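PDB 3N3Y: thymidylate synthase thyX, which catalyses the FAD-dependent methylation of dUMP to dTMP, probably with methylenetetrahydrofolate as the carbon donor and NADPH as the reductant. Local coordinates for the interface of chains A and B. Coordinates in Å, arbitrary orientation; residue numbers count along the deposited sequence, not the author numbering. Chains: chain A/B, Thymidylate synthase thyX.

The interface of chains A and B. Residues chain A 143, 149, 153-154; chain B 126, 128-129, 132.
A:Ile149 meets B:Asn126 across the subunit boundary of this homotetramer, a worked example of how a capped helix start can offer an apolar surface to a partner chain. The two side chains approach from opposite directions. CG1 of A:Ile149, anti to its own carbonyl carbon (chi1 -62°), carries CD1 to the amide, where it lies 3.7 Å from OD1 of B:Asn126 and about as far from ND2. The methyl sits above the amide plane and beyond its oxygen and nitrogen end, packing against it by van der Waals contact. CG2 of A:Ile149, the other branch, lies 4.0 Å from CG2 of B:Val129, which it meets at a slant. At roughly a right angle to B:Asn126, A:Leu153 brings its CD1 to 4.0 Å from CB of B:Asn126.

A second apolar group forms around A:Leu143, which slides past B:Met132 in the opposite sense. CD2 of A:Leu143 comes to 3.6 Å from CG of B:Met132, while CD1 lies against the same methylene. CD2 also touches CB of B:Lys128, so this lysine contributes the base of its side chain to the packing.

Backbone joins in where CG1 of B:Val129 stands 3.3 Å from O of A:Leu153, a carbonyl oxygen. With CG1 anti to the backbone N (chi1 171°), both valine methyls face this carbonyl.

Within chain B, OD1 of B:Asn126 accepts a hydrogen bond of 3.0 Å from the backbone N of B:Val129, fairly straight (158° at the hydrogen) and in the carbonyl plane. This is the N-cap arrangement, and it fixes the amide that A:Ile149 packs against.

B:Asn126 immediately precedes helix 127-145 of chain B; from chain A come the end of the equivalent helix, the loop at A:Ile149 and short helix 151-154. The centre of this patch is about 30 Å from A:Arg182, the predicted active-site residue, which suggests a role in assembly; the two-fold axis repeats the patch with the chains exchanged.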
# COMPACT_ATOMS: atom_id res chain seq x y z
N LEU A 143 38.00 -9.36 -9.16
CA LEU A 143 37.14 -9.45 -10.33
C LEU A 143 37.02 -8.11 -11.03
O LEU A 143 37.09 -8.02 -12.25
CB LEU A 143 35.74 -9.94 -9.96
CG LEU A 143 35.64 -11.38 -9.45
CD1 LEU A 143 34.23 -11.64 -8.90
CD2 LEU A 143 36.01 -12.38 -10.54
N ILE A 149 35.77 -7.03 -14.88
CA ILE A 149 34.45 -7.58 -15.17
C ILE A 149 33.37 -6.56 -14.80
O ILE A 149 33.52 -5.79 -13.86
CB ILE A 149 34.26 -8.95 -14.48
CG1 ILE A 149 35.30 -9.93 -15.03
CG2 ILE A 149 32.83 -9.50 -14.70
CD1 ILE A 149 35.67 -11.02 -14.07
N LEU A 153 27.81 -8.50 -13.34
CA LEU A 153 28.28 -9.87 -13.20
C LEU A 153 29.05 -10.02 -11.91
O LEU A 153 28.88 -10.99 -11.17
CB LEU A 153 29.21 -10.27 -14.37
CG LEU A 153 28.62 -10.22 -15.77
CD1 LEU A 153 29.67 -10.59 -16.82
CD2 LEU A 153 27.38 -11.12 -15.89
N ALA A 154 29.90 -9.05 -11.62
CA ALA A 154 30.75 -9.15 -10.45
C ALA A 154 29.91 -9.19 -9.16
O ALA A 154 30.23 -9.94 -8.24
CB ALA A 154 31.78 -8.04 -10.42
N ASN B 126 30.11 -15.66 -16.80
CA ASN B 126 31.52 -15.39 -16.62
C ASN B 126 32.09 -16.41 -15.65
O ASN B 126 31.65 -16.54 -14.50
CB ASN B 126 31.74 -13.96 -16.12
CG ASN B 126 33.20 -13.65 -15.93
OD1 ASN B 126 33.82 -14.10 -14.97
ND2 ASN B 126 33.77 -12.88 -16.85
N LYS B 128 35.02 -16.69 -14.22
CA LYS B 128 35.78 -16.18 -13.09
C LYS B 128 34.86 -15.81 -11.91
O LYS B 128 35.18 -16.09 -10.76
CB LYS B 128 36.60 -14.97 -13.51
CG LYS B 128 37.86 -15.32 -14.30
CD LYS B 128 38.09 -14.33 -15.43
CE LYS B 128 39.57 -14.08 -15.66
NZ LYS B 128 40.35 -15.35 -15.75
N VAL B 129 33.73 -15.18 -12.22
CA VAL B 129 32.76 -14.81 -11.21
C VAL B 129 32.26 -16.07 -10.49
O VAL B 129 32.29 -16.15 -9.26
CB VAL B 129 31.57 -14.04 -11.81
CG1 VAL B 129 30.48 -13.86 -10.78
CG2 VAL B 129 32.03 -12.67 -12.37
N MET B 132 34.67 -17.53 -8.02
CA MET B 132 34.65 -16.79 -6.76
C MET B 132 33.40 -17.11 -5.92
O MET B 132 33.48 -17.22 -4.68
CB MET B 132 34.72 -15.29 -7.02
CG MET B 132 35.88 -14.88 -7.93
SD MET B 132 37.47 -15.44 -7.30
CE MET B 132 38.59 -14.18 -7.94